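Local coordinates for digeranylgeranylglycerophospholipid reductase (Sulfolobus acidocaldarius, PDB 4OPD), which uses FAD to hydrogenate the double bonds of the geranylgeranyl chains of archaeal membrane lipids, turning unsaturated archaeols into saturated ones, at residues A183-R188 with L231-G236; L269-R274 with F292-V297; L348-R353 with N443-F448. One frame throughout, in Å; residues are numbered along the deposited sequence.

Contact 1 of 3, residues A183-R188 with L231-G236. With FDA (dihydroflavine-adenine dinucleotide), chain C.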
loop_
_atom_site.group_PDB
_atom_site.type_symbol
_atom_site.label_atom_id
_atom_site.label_comp_id
_atom_site.label_asym_id
_atom_site.label_seq_id
_atom_site.Cartn_x
_atom_site.Cartn_y
_atom_site.Cartn_z
ATOM N N ALA A 183 1.207 -6.572 9.081
ATOM C CA ALA A 183 0.646 -5.241 8.950
ATOM C C ALA A 183 1.184 -4.337 10.040
ATOM O O ALA A 183 1.703 -4.813 11.054
ATOM C CB ALA A 183 -0.878 -5.302 9.003
ATOM N N ASP A 184 1.074 -3.030 9.816
ATOM C CA ASP A 184 1.411 -2.006 10.801
ATOM C C ASP A 184 0.166 -1.301 11.293
ATOM O O ASP A 184 -0.829 -1.207 10.560
ATOM C CB ASP A 184 2.323 -0.932 10.214
ATOM C CG ASP A 184 3.722 -1.407 9.966
ATOM O OD1 ASP A 184 4.070 -2.533 10.386
ATOM O OD2 ASP A 184 4.481 -0.614 9.364
ATOM N N VAL A 185 0.221 -0.772 12.504
ATOM C CA VAL A 185 -0.777 0.221 12.871
ATOM C C VAL A 185 -0.014 1.520 12.733
ATOM O O VAL A 185 1.176 1.593 13.058
ATOM C CB VAL A 185 -1.365 0.033 14.291
ATOM C CG1 VAL A 185 -0.305 0.030 15.317
ATOM C CG2 VAL A 185 -2.397 1.136 14.601
ATOM N N ALA A 186 -0.672 2.532 12.189
ATOM C CA ALA A 186 -0.000 3.795 11.937
ATOM C C ALA A 186 -0.935 4.930 12.313
ATOM O O ALA A 186 -2.149 4.797 12.206
ATOM C CB ALA A 186 0.436 3.881 10.467
ATOM N N TYR A 187 -0.366 6.033 12.787
ATOM C CA TYR A 187 -1.155 7.146 13.289
ATOM C C TYR A 187 -0.470 8.441 12.889
ATOM O O TYR A 187 0.764 8.510 12.903
ATOM C CB TYR A 187 -1.302 7.049 14.811
ATOM C CG TYR A 187 -1.909 8.265 15.458
ATOM C CD1 TYR A 187 -3.295 8.411 15.548
ATOM C CD2 TYR A 187 -1.108 9.264 15.989
ATOM C CE1 TYR A 187 -3.860 9.537 16.150
ATOM C CE2 TYR A 187 -1.663 10.384 16.587
ATOM C CZ TYR A 187 -3.034 10.516 16.662
ATOM O OH TYR A 187 -3.575 11.638 17.257
ATOM N N ARG A 188 -1.253 9.452 12.512
ATOM C CA ARG A 188 -0.686 10.755 12.152
ATOM C C ARG A 188 -1.569 11.921 12.566
ATOM O O ARG A 188 -2.791 11.775 12.685
ATOM C CB ARG A 188 -0.417 10.832 10.639
ATOM C CG ARG A 188 -1.659 10.919 9.743
ATOM C CD ARG A 188 -2.160 12.365 9.565
ATOM N NE ARG A 188 -3.318 12.460 8.680
ATOM C CZ ARG A 188 -4.564 12.142 9.022
ATOM N NH1 ARG A 188 -4.843 11.690 10.241
ATOM N NH2 ARG A 188 -5.540 12.279 8.134
ATOM N N LEU A 231 3.635 8.003 12.959
ATOM C CA LEU A 231 4.502 6.831 13.042
ATOM C C LEU A 231 3.720 5.573 12.716
ATOM O O LEU A 231 2.490 5.572 12.746
ATOM C CB LEU A 231 5.132 6.698 14.434
ATOM C CG LEU A 231 4.264 6.088 15.544
ATOM C CD1 LEU A 231 5.113 5.644 16.723
ATOM C CD2 LEU A 231 3.148 7.055 16.012
ATOM N N GLY A 232 4.438 4.502 12.393
ATOM C CA GLY A 232 3.827 3.190 12.259
ATOM C C GLY A 232 4.622 2.175 13.058
ATOM O O GLY A 232 5.839 2.293 13.161
ATOM N N ILE A 233 3.934 1.215 13.662
ATOM C CA ILE A 233 4.595 0.157 14.417
ATOM C C ILE A 233 4.021 -1.189 13.977
ATOM O O ILE A 233 2.858 -1.263 13.571
ATOM C CB ILE A 233 4.429 0.331 15.946
ATOM C CG1 ILE A 233 2.971 0.180 16.357
ATOM C CG2 ILE A 233 4.971 1.709 16.427
ATOM C CD1 ILE A 233 2.725 0.366 17.862
ATOM N N GLN A 234 4.839 -2.239 14.028
ATOM C CA GLN A 234 4.420 -3.550 13.534
ATOM C C GLN A 234 3.337 -4.147 14.425
ATOM O O GLN A 234 3.409 -4.042 15.645
ATOM C CB GLN A 234 5.606 -4.508 13.452
ATOM C CG GLN A 234 5.263 -5.916 12.927
ATOM C CD GLN A 234 6.505 -6.787 12.799
ATOM O OE1 GLN A 234 7.488 -6.555 13.499
ATOM N NE2 GLN A 234 6.470 -7.785 11.902
ATOM N N GLY A 235 2.336 -4.772 13.813
ATOM C CA GLY A 235 1.270 -5.404 14.571
ATOM C C GLY A 235 1.657 -6.786 15.053
ATOM O O GLY A 235 2.685 -7.322 14.665
ATOM N N GLY A 236 0.825 -7.375 15.905
ATOM C CA GLY A 236 1.016 -8.752 16.310
ATOM C C GLY A 236 2.242 -8.999 17.165
ATOM O O GLY A 236 2.683 -10.152 17.292
HETATM P PA FDA C . -8.879 3.071 1.395
HETATM O O1A FDA C . -9.045 2.518 2.751
HETATM O O2A FDA C . -8.225 4.447 1.232
HETATM O O5B FDA C . -10.330 3.151 0.777
HETATM C C5B FDA C . -11.268 2.088 1.036
HETATM C C4B FDA C . -12.659 2.646 0.835
HETATM O O4B FDA C . -13.610 1.564 0.814
HETATM C C3B FDA C . -13.130 3.627 1.915
HETATM O O3B FDA C . -13.466 4.873 1.311
HETATM C C2B FDA C . -14.303 2.899 2.597
HETATM O O2B FDA C . -15.351 3.795 2.959
HETATM C C1B FDA C . -14.781 1.968 1.491
HETATM N N9A FDA C . -15.467 0.751 1.912
HETATM C C8A FDA C . -14.987 -0.227 2.747
HETATM N N7A FDA C . -15.797 -1.250 2.894
HETATM C C5A FDA C . -16.895 -0.916 2.113
HETATM C C6A FDA C . -18.103 -1.584 1.840
HETATM N N6A FDA C . -18.406 -2.798 2.315
HETATM N N1A FDA C . -18.980 -0.975 1.009
HETATM C C2A FDA C . -18.673 0.224 0.512
HETATM N N3A FDA C . -17.558 0.937 0.675
HETATM C C4A FDA C . -16.702 0.310 1.495
HETATM N N1 FDA C . 0.592 5.481 1.353
HETATM C C2 FDA C . 1.347 6.303 0.553
HETATM O O2 FDA C . 1.514 6.066 -0.639
HETATM N N3 FDA C . 1.877 7.422 1.143
HETATM C C4 FDA C . 1.858 7.742 2.485
HETATM O O4 FDA C . 2.202 8.862 2.857
HETATM C C4X FDA C . 1.235 6.767 3.280
HETATM N N5 FDA C . 1.197 6.951 4.616
HETATM C C5X FDA C . 0.289 6.263 5.396
HETATM C C6 FDA C . 0.025 6.652 6.702
HETATM C C7 FDA C . -0.916 5.997 7.479
HETATM C C7M FDA C . -1.206 6.495 8.870
HETATM C C8 FDA C . -1.597 4.890 6.951
HETATM C C8M FDA C . -2.651 4.185 7.762
HETATM C C9 FDA C . -1.336 4.488 5.639
HETATM C C9A FDA C . -0.408 5.172 4.856
HETATM N N10 FDA C . -0.142 4.823 3.514
HETATM C C10 FDA C . 0.561 5.699 2.709
HETATM C "C1'" FDA C . -0.875 3.717 2.855
HETATM C "C2'" FDA C . -2.020 4.269 1.993
HETATM O "O2'" FDA C . -2.722 5.310 2.679
HETATM C "C3'" FDA C . -2.991 3.149 1.613
HETATM O "O3'" FDA C . -2.232 2.092 1.049
HETATM C "C4'" FDA C . -4.019 3.556 0.547
HETATM O "O4'" FDA C . -4.678 4.780 0.871
HETATM C "C5'" FDA C . -5.038 2.467 0.280
HETATM O "O5'" FDA C . -6.069 2.951 -0.611
HETATM P P FDA C . -7.351 2.053 -0.878
HETATM O O1P FDA C . -8.204 2.709 -1.893
HETATM O O2P FDA C . -6.955 0.612 -1.199
HETATM O O3P FDA C . -8.063 1.984 0.532
#
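V185 pairs with I233, and Y187 with L231, where strands 183-193 and 226-234 run antiparallel as neighbours in the eight-stranded mixed sheet, both segments within the geranylgeranyl reductase catalytic family region. Each of these hydrogen-bonded pairs is closed by two backbone bonds; V185 N reaches I233 O at 2.9 Å, and I233 N returns to V185 O. Beyond the end of strand 226-234, G235 N still donates to A183 O at 2.8 Å. Between the V185-I233 and Y187-L231 pairs, A186 and G232 form a non-hydrogen-bonded pair, CA atoms 3.9 Å apart, and A186 CA sends a CA-H...O contact to L231 O. V185 and I233 lie side by side and point the same way; with chi1 of 65°, I233 CG1 sits between its backbone N and carbonyl carbon and meets V185 CG1 at a tight 3.4 Å. Helix 242-253 packs on this face through I242, which touches V185 and L231. On the other face A186 CB rests 3.5 Å from the flavin methyl carbon C7M of FDA. The chemistry is divided: main-chain bonds fix the register, while one face offers branched aliphatic groups to a helix and the other brings a methyl against the reduced cofactor.

Contact 2 of 3, residues L269-R274 with F292-V297. With GRG (geranylgeranyl diphosphate), chain F; GRG (geranylgeranyl diphosphate), chain E.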
loop_
_atom_site.group_PDB
_atom_site.type_symbol
_atom_site.label_atom_id
_atom_site.label_comp_id
_atom_site.label_asym_id
_atom_site.label_seq_id
_atom_site.Cartn_x
_atom_site.Cartn_y
_atom_site.Cartn_z
ATOM N N LEU A 269 -4.912 0.801 9.961
ATOM C CA LEU A 269 -3.980 -0.289 9.705
ATOM C C LEU A 269 -3.479 -0.241 8.267
ATOM O O LEU A 269 -4.170 0.244 7.377
ATOM C CB LEU A 269 -4.642 -1.639 10.005
ATOM C CG LEU A 269 -5.160 -1.699 11.450
ATOM C CD1 LEU A 269 -5.574 -3.083 11.840
ATOM C CD2 LEU A 269 -4.110 -1.207 12.421
ATOM N N VAL A 270 -2.264 -0.730 8.051
ATOM C CA VAL A 270 -1.708 -0.786 6.710
ATOM C C VAL A 270 -0.961 -2.115 6.521
ATOM O O VAL A 270 -0.060 -2.454 7.295
ATOM C CB VAL A 270 -0.794 0.447 6.444
ATOM C CG1 VAL A 270 0.329 0.530 7.461
ATOM C CG2 VAL A 270 -0.264 0.456 5.015
ATOM N N PRO A 271 -1.366 -2.893 5.508
ATOM C CA PRO A 271 -0.677 -4.150 5.188
ATOM C C PRO A 271 0.776 -3.907 4.769
ATOM O O PRO A 271 1.066 -2.867 4.176
ATOM C CB PRO A 271 -1.498 -4.723 4.028
ATOM C CG PRO A 271 -2.222 -3.587 3.449
ATOM C CD PRO A 271 -2.481 -2.622 4.589
ATOM N N THR A 272 1.673 -4.830 5.099
ATOM C CA THR A 272 3.089 -4.679 4.742
ATOM C C THR A 272 3.644 -6.004 4.240
ATOM O O THR A 272 4.653 -6.499 4.753
ATOM C CB THR A 272 3.955 -4.221 5.923
ATOM O OG1 THR A 272 3.927 -5.221 6.954
ATOM C CG2 THR A 272 3.465 -2.876 6.468
ATOM N N ARG A 273 2.994 -6.560 3.229
ATOM C CA ARG A 273 3.405 -7.854 2.688
ATOM C C ARG A 273 3.226 -7.922 1.182
ATOM O O ARG A 273 2.703 -6.994 0.558
ATOM C CB ARG A 273 2.602 -8.981 3.342
ATOM C CG ARG A 273 1.093 -8.761 3.337
ATOM C CD ARG A 273 0.372 -10.120 3.426
ATOM N NE ARG A 273 0.320 -10.778 2.124
ATOM C CZ ARG A 273 -0.268 -11.957 1.901
ATOM N NH1 ARG A 273 -0.306 -12.471 0.675
ATOM N NH2 ARG A 273 -0.814 -12.626 2.907
ATOM N N ARG A 274 3.665 -9.036 0.608
ATOM C CA ARG A 274 3.397 -9.360 -0.787
ATOM C C ARG A 274 1.891 -9.298 -1.020
ATOM O O ARG A 274 1.115 -9.429 -0.068
ATOM C CB ARG A 274 3.948 -10.758 -1.111
ATOM C CG ARG A 274 3.196 -11.864 -0.352
ATOM C CD ARG A 274 4.122 -13.011 0.081
ATOM N NE ARG A 274 3.421 -13.980 0.924
ATOM C CZ ARG A 274 3.203 -13.835 2.229
ATOM N NH1 ARG A 274 3.632 -12.755 2.877
ATOM N NH2 ARG A 274 2.553 -14.783 2.898
ATOM N N PHE A 292 -3.666 -6.212 -0.445
ATOM C CA PHE A 292 -2.303 -6.080 0.111
ATOM C C PHE A 292 -1.284 -5.516 -0.883
ATOM O O PHE A 292 -0.211 -6.098 -1.066
ATOM C CB PHE A 292 -1.776 -7.432 0.629
ATOM C CG PHE A 292 -2.739 -8.162 1.518
ATOM C CD1 PHE A 292 -3.559 -7.472 2.399
ATOM C CD2 PHE A 292 -2.823 -9.553 1.467
ATOM C CE1 PHE A 292 -4.433 -8.137 3.227
ATOM C CE2 PHE A 292 -3.714 -10.232 2.284
ATOM C CZ PHE A 292 -4.516 -9.522 3.169
ATOM N N THR A 293 -1.598 -4.372 -1.489
ATOM C CA THR A 293 -0.725 -3.786 -2.493
ATOM C C THR A 293 0.358 -2.836 -1.936
ATOM O O THR A 293 1.132 -2.278 -2.699
ATOM C CB THR A 293 -1.548 -3.033 -3.551
ATOM O OG1 THR A 293 -2.517 -2.196 -2.909
ATOM C CG2 THR A 293 -2.282 -4.029 -4.439
ATOM N N VAL A 294 0.451 -2.706 -0.620
ATOM C CA VAL A 294 1.346 -1.721 -0.017
ATOM C C VAL A 294 2.796 -2.192 -0.051
ATOM O O VAL A 294 3.064 -3.357 0.177
ATOM C CB VAL A 294 0.939 -1.437 1.425
ATOM C CG1 VAL A 294 1.864 -0.442 2.074
ATOM C CG2 VAL A 294 -0.495 -0.931 1.460
ATOM N N ASN A 295 3.710 -1.270 -0.344
ATOM C CA ASN A 295 5.156 -1.522 -0.291
ATOM C C ASN A 295 5.579 -1.992 1.106
ATOM O O ASN A 295 5.467 -1.237 2.072
ATOM C CB ASN A 295 5.894 -0.236 -0.677
ATOM C CG ASN A 295 7.391 -0.430 -0.793
ATOM O OD1 ASN A 295 8.050 -0.834 0.158
ATOM N ND2 ASN A 295 7.929 -0.161 -1.973
ATOM N N PRO A 296 6.067 -3.238 1.229
ATOM C CA PRO A 296 6.343 -3.742 2.582
ATOM C C PRO A 296 7.441 -2.989 3.345
ATOM O O PRO A 296 7.513 -3.106 4.571
ATOM C CB PRO A 296 6.774 -5.189 2.323
ATOM C CG PRO A 296 6.085 -5.546 1.025
ATOM C CD PRO A 296 6.229 -4.293 0.210
ATOM N N VAL A 297 8.288 -2.237 2.651
ATOM C CA VAL A 297 9.415 -1.619 3.334
ATOM C C VAL A 297 9.119 -0.184 3.739
ATOM O O VAL A 297 9.342 0.176 4.897
ATOM C CB VAL A 297 10.697 -1.669 2.484
ATOM C CG1 VAL A 297 11.740 -0.682 3.003
ATOM C CG2 VAL A 297 11.268 -3.074 2.515
HETATM C C20 GRG F . 20.706 0.703 6.213
HETATM C C19 GRG F . 21.045 -0.763 8.356
HETATM C C18 GRG F . 21.080 -0.616 6.850
HETATM C C17 GRG F . 21.454 -1.646 6.069
HETATM C C16 GRG F . 21.514 -1.501 4.563
HETATM C C14 GRG F . 21.887 -3.725 1.772
HETATM C C13 GRG F . 20.912 -2.819 2.489
HETATM C C15 GRG F . 20.917 -2.753 3.998
HETATM C C12 GRG F . 19.997 -2.105 1.800
HETATM C C11 GRG F . 19.886 -2.173 0.293
HETATM C C9 GRG F . 18.856 -3.251 -0.022
HETATM C C8 GRG F . 17.511 -2.636 -0.376
HETATM C C10 GRG F . 16.469 -3.535 -1.008
HETATM C C7 GRG F . 17.245 -1.328 -0.141
HETATM C C6 GRG F . 15.948 -0.623 -0.530
HETATM C C5 GRG F . 14.755 -0.841 0.350
HETATM C C3 GRG F . 13.696 0.148 -0.094
HETATM C C4 GRG F . 13.899 1.620 0.179
HETATM C C2 GRG F . 12.570 -0.261 -0.718
HETATM C C1 GRG F . 11.515 0.758 -1.120
HETATM O O1 GRG F . 10.788 0.340 -2.254
HETATM C C20 GRG E . 10.498 -0.659 8.116
HETATM C C19 GRG E . 12.267 -0.959 9.998
HETATM C C18 GRG E . 11.743 -0.161 8.820
HETATM C C17 GRG E . 12.403 0.958 8.419
HETATM C C16 GRG E . 11.994 1.886 7.277
HETATM C C14 GRG E . 14.525 2.111 4.933
HETATM C C13 GRG E . 13.025 2.285 4.985
HETATM C C15 GRG E . 12.214 1.359 5.876
HETATM C C12 GRG E . 12.440 3.228 4.204
HETATM C C11 GRG E . 13.300 4.107 3.304
HETATM C C9 GRG E . 12.478 5.100 2.492
HETATM C C8 GRG E . 12.904 5.119 1.031
HETATM C C10 GRG E . 14.368 5.216 0.680
HETATM C C7 GRG E . 11.984 5.060 0.040
HETATM C C6 GRG E . 12.355 5.045 -1.433
HETATM C C5 GRG E . 11.830 6.238 -2.199
HETATM C C3 GRG E . 10.404 6.103 -2.709
HETATM C C4 GRG E . 9.250 6.248 -1.748
HETATM C C2 GRG E . 10.162 5.885 -4.025
HETATM C C1 GRG E . 8.778 5.777 -4.660
HETATM O O1 GRG E . 7.933 4.806 -4.092
HETATM P PA GRG E . 7.419 3.614 -4.999
HETATM O O1A GRG E . 8.048 2.356 -4.470
HETATM O O3A GRG E . 7.856 3.824 -6.496
HETATM O O2A GRG E . 5.917 3.487 -4.919
HETATM O O HOH W 1 0.971 -5.012 1.536
#
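The loop 292-297 follows strand 284-286 and the FAD ligand D289 and packs against the end of strand 261-271; V294 touches the flavin cofactor, and N295 and V297 the geranylgeranyl groups, so the loop lies between the two sites. V294 is the apolar centre. Its CB lies 3.1 Å from P271 O, its CG1 meets V270 CG2 at 3.7 Å, and its CG2 touches P271 CG; both neighbours cross it at about a right angle. The dihydroflavin cofactor also touches V270.

Further out, P271 CB and R273 approach the F292 ring obliquely from the same side, at CD1 and CD2 respectively. R273 carries its CG between backbone N and carbonyl carbon (chi1 50°) and bends at chi3, which brings the guanidinium back to the ring: F292 CD2 lies over one guanidinium face, 3.4 Å from R273 NE, with the two planes 40° apart. R274 CZ lies over the centre of the opposite face, its guanidinium salt-bridged to D349. R273 NE donates to R274 O at 2.7 Å, with the acceptor almost in the guanidinium plane, and R273 NH1 forms a salt bridge with E176. A leucine in place of R273 would probably leave E176 without its charged mate and R274 O without the NE donor, and F292 without the flat group beside it.

On the side of the bound geranylgeranyl groups the loop makes an Asx turn, N295 OD1 accepting from V297 N. The turn presents N295 ND2 to O1 of the geranylgeranyl group of chain F at 2.9 Å, while V297 CG1 packs on the prenyl chains. P296 CB fits against T272 O, and a water accepts from R273 N and probably donates to V294 O.

Contact 3 of 3, residues L348-R353 with N443-F448. With GRG (geranylgeranyl diphosphate), chain F.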
loop_
_atom_site.group_PDB
_atom_site.type_symbol
_atom_site.label_atom_id
_atom_site.label_comp_id
_atom_site.label_asym_id
_atom_site.label_seq_id
_atom_site.Cartn_x
_atom_site.Cartn_y
_atom_site.Cartn_z
ATOM N N LEU A 348 10.583 -7.292 -1.296
ATOM C CA LEU A 348 10.667 -6.378 -0.156
ATOM C C LEU A 348 9.991 -6.926 1.095
ATOM O O LEU A 348 10.263 -6.460 2.198
ATOM C CB LEU A 348 10.066 -5.029 -0.526
ATOM C CG LEU A 348 10.863 -4.227 -1.556
ATOM C CD1 LEU A 348 10.089 -2.968 -1.907
ATOM C CD2 LEU A 348 12.276 -3.891 -1.051
ATOM N N ASP A 349 9.092 -7.896 0.915
ATOM C CA ASP A 349 8.477 -8.615 2.029
ATOM C C ASP A 349 9.578 -9.337 2.814
ATOM O O ASP A 349 9.612 -9.312 4.041
ATOM C CB ASP A 349 7.407 -9.609 1.506
ATOM C CG ASP A 349 6.446 -10.099 2.590
ATOM O OD1 ASP A 349 6.742 -9.951 3.790
ATOM O OD2 ASP A 349 5.370 -10.651 2.244
ATOM N N ILE A 350 10.498 -9.973 2.104
ATOM C CA ILE A 350 11.657 -10.599 2.737
ATOM C C ILE A 350 12.505 -9.559 3.445
ATOM O O ILE A 350 12.855 -9.706 4.617
ATOM C CB ILE A 350 12.531 -11.346 1.714
ATOM C CG1 ILE A 350 11.762 -12.535 1.144
ATOM C CG2 ILE A 350 13.818 -11.848 2.367
ATOM C CD1 ILE A 350 11.602 -13.653 2.132
ATOM N N PHE A 351 12.835 -8.491 2.717
ATOM C CA PHE A 351 13.767 -7.494 3.227
ATOM C C PHE A 351 13.190 -6.831 4.476
ATOM O O PHE A 351 13.910 -6.621 5.435
ATOM C CB PHE A 351 14.103 -6.455 2.145
ATOM C CG PHE A 351 15.280 -5.583 2.482
ATOM C CD1 PHE A 351 16.552 -6.130 2.588
ATOM C CD2 PHE A 351 15.120 -4.229 2.682
ATOM C CE1 PHE A 351 17.636 -5.335 2.902
ATOM C CE2 PHE A 351 16.203 -3.428 2.993
ATOM C CZ PHE A 351 17.462 -3.987 3.099
ATOM N N ARG A 352 11.887 -6.525 4.459
ATOM C CA ARG A 352 11.204 -5.969 5.623
ATOM C C ARG A 352 11.462 -6.769 6.893
ATOM O O ARG A 352 11.710 -6.206 7.951
ATOM C CB ARG A 352 9.676 -5.917 5.380
ATOM C CG ARG A 352 8.883 -5.983 6.683
ATOM C CD ARG A 352 7.391 -5.988 6.476
ATOM N NE ARG A 352 6.859 -7.288 6.067
ATOM C CZ ARG A 352 6.362 -8.186 6.912
ATOM N NH1 ARG A 352 6.364 -7.939 8.205
ATOM N NH2 ARG A 352 5.867 -9.329 6.462
ATOM N N ARG A 353 11.349 -8.091 6.797
ATOM C CA ARG A 353 11.470 -8.953 7.974
ATOM C C ARG A 353 12.866 -8.838 8.595
ATOM O O ARG A 353 13.041 -8.905 9.820
ATOM C CB ARG A 353 11.179 -10.402 7.585
ATOM C CG ARG A 353 9.754 -10.599 7.108
ATOM C CD ARG A 353 9.593 -11.853 6.273
ATOM N NE ARG A 353 8.308 -11.800 5.589
ATOM C CZ ARG A 353 7.298 -12.625 5.814
ATOM N NH1 ARG A 353 7.424 -13.612 6.689
ATOM N NH2 ARG A 353 6.167 -12.469 5.140
ATOM N N ASN A 443 7.000 -21.714 1.519
ATOM C CA ASN A 443 8.199 -22.412 1.998
ATOM C C ASN A 443 9.424 -21.498 2.061
ATOM O O ASN A 443 10.215 -21.568 3.009
ATOM C CB ASN A 443 8.494 -23.631 1.124
ATOM C CG ASN A 443 7.586 -24.800 1.443
ATOM O OD1 ASN A 443 6.873 -24.786 2.449
ATOM N ND2 ASN A 443 7.614 -25.827 0.594
ATOM N N VAL A 444 9.587 -20.648 1.055
ATOM C CA VAL A 444 10.664 -19.666 1.058
ATOM C C VAL A 444 10.548 -18.758 2.284
ATOM O O VAL A 444 11.526 -18.528 2.991
ATOM C CB VAL A 444 10.645 -18.810 -0.220
ATOM C CG1 VAL A 444 11.528 -17.565 -0.069
ATOM C CG2 VAL A 444 11.069 -19.632 -1.406
ATOM N N LEU A 445 9.341 -18.270 2.548
ATOM C CA LEU A 445 9.102 -17.403 3.702
ATOM C C LEU A 445 9.353 -18.143 5.019
ATOM O O LEU A 445 9.997 -17.615 5.923
ATOM C CB LEU A 445 7.671 -16.847 3.667
ATOM C CG LEU A 445 7.394 -15.957 2.457
ATOM C CD1 LEU A 445 5.921 -15.624 2.346
ATOM C CD2 LEU A 445 8.207 -14.683 2.570
ATOM N N THR A 446 8.863 -19.369 5.120
ATOM C CA THR A 446 9.026 -20.138 6.342
ATOM C C THR A 446 10.497 -20.408 6.619
ATOM O O THR A 446 10.958 -20.279 7.754
ATOM C CB THR A 446 8.255 -21.469 6.275
ATOM O OG1 THR A 446 6.854 -21.187 6.270
ATOM C CG2 THR A 446 8.574 -22.334 7.481
ATOM N N GLU A 447 11.238 -20.775 5.579
ATOM C CA GLU A 447 12.664 -21.012 5.738
ATOM C C GLU A 447 13.361 -19.713 6.129
ATOM O O GLU A 447 14.235 -19.718 6.993
ATOM C CB GLU A 447 13.274 -21.584 4.461
ATOM C CG GLU A 447 12.798 -22.988 4.129
ATOM C CD GLU A 447 13.488 -23.569 2.908
ATOM O OE1 GLU A 447 14.695 -23.295 2.720
ATOM O OE2 GLU A 447 12.825 -24.299 2.136
ATOM N N PHE A 448 12.963 -18.600 5.519
ATOM C CA PHE A 448 13.599 -17.325 5.844
ATOM C C PHE A 448 13.335 -16.901 7.285
ATOM O O PHE A 448 14.257 -16.487 7.985
ATOM C CB PHE A 448 13.158 -16.194 4.915
ATOM C CG PHE A 448 13.867 -14.897 5.203
ATOM C CD1 PHE A 448 15.238 -14.795 5.006
ATOM C CD2 PHE A 448 13.186 -13.808 5.721
ATOM C CE1 PHE A 448 15.918 -13.615 5.292
ATOM C CE2 PHE A 448 13.851 -12.634 6.008
ATOM C CZ PHE A 448 15.225 -12.532 5.794
HETATM C C20 GRG F . 20.706 0.703 6.213
HETATM C C19 GRG F . 21.045 -0.763 8.356
HETATM C C18 GRG F . 21.080 -0.616 6.850
HETATM C C17 GRG F . 21.454 -1.646 6.069
HETATM C C16 GRG F . 21.514 -1.501 4.563
HETATM C C14 GRG F . 21.887 -3.725 1.772
HETATM C C13 GRG F . 20.912 -2.819 2.489
HETATM C C15 GRG F . 20.917 -2.753 3.998
HETATM C C12 GRG F . 19.997 -2.105 1.800
HETATM C C11 GRG F . 19.886 -2.173 0.293
HETATM C C9 GRG F . 18.856 -3.251 -0.022
HETATM C C8 GRG F . 17.511 -2.636 -0.376
HETATM C C10 GRG F . 16.469 -3.535 -1.008
HETATM C C7 GRG F . 17.245 -1.328 -0.141
HETATM C C6 GRG F . 15.948 -0.623 -0.530
HETATM C C5 GRG F . 14.755 -0.841 0.350
HETATM C C3 GRG F . 13.696 0.148 -0.094
HETATM C C4 GRG F . 13.899 1.620 0.179
HETATM C C2 GRG F . 12.570 -0.261 -0.718
HETATM C C1 GRG F . 11.515 0.758 -1.120
HETATM O O1 GRG F . 10.788 0.340 -2.254
#
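I350, R353, L445 and F448 join helix 332-355 to the C-terminal helix 434-452. The two segments run nearly parallel, 14° apart, but their axes come no closer than 11.1 Å, so long side chains must bridge the gap. The tight part is the meeting of I350, described here in one of its two conformers, with F448. I350 CG2 sits over the centre of the F448 ring, 3.7 Å from the centroid and 11° off the normal, a CH-pi contact, while R353 CB approaches the edge of the same ring. F448 reaches this place because its CG is anti to the backbone N (chi1 -177°), which also brings CE2 to 3.4 Å from I350 O. In the same conformer I350 CD1 meets L445 CD2 at 3.6 Å.

Towards the partly exposed R353 and V444 the contact is looser. V444 CG1 stays 4.5 Å from I350 CD1, and L445 CD2 lies 3.9 Å from R353 CZ, over the centre of one guanidinium face.

R353 is held from both helices: NE and NH2 grip D349 OD1 from above the carboxylate plane, with NH2 at 2.9 Å, while NH1 bonds N449 OD1 of helix 434-452. R352 NH2 meets D349 OD1 on its syn side, and D349 OD2 has a further partner in R274. This gathering of arginines probably favours a fully ionised D349. These bonds fix the R353 guanidinium as a flat platform for L445, while between the two segments themselves the contact is made by dispersion and CH-pi interactions.

In the fold
Along the chain the three contacts follow in series, each closing before the next opens. Contacts 1 and 2 have centres 11 Å apart and share a sheet, since strands 183-193 and 261-271 are neighbours in it; D184 N probably bonds to V270 O at 2.8 Å. Contact 3 lies 14 Å from contact 2, tied to it by the R274 NH1 to D349 OD2 salt bridge, and 19 Å from contact 1. Contacts 2 and 3 both touch the geranylgeranyl group of chain F, contact 3 through L348 and F351. The series thus runs from the sheet beside the flavin, past the lipid-binding loop, to the C-terminal helix on the outer side of helix 332-355.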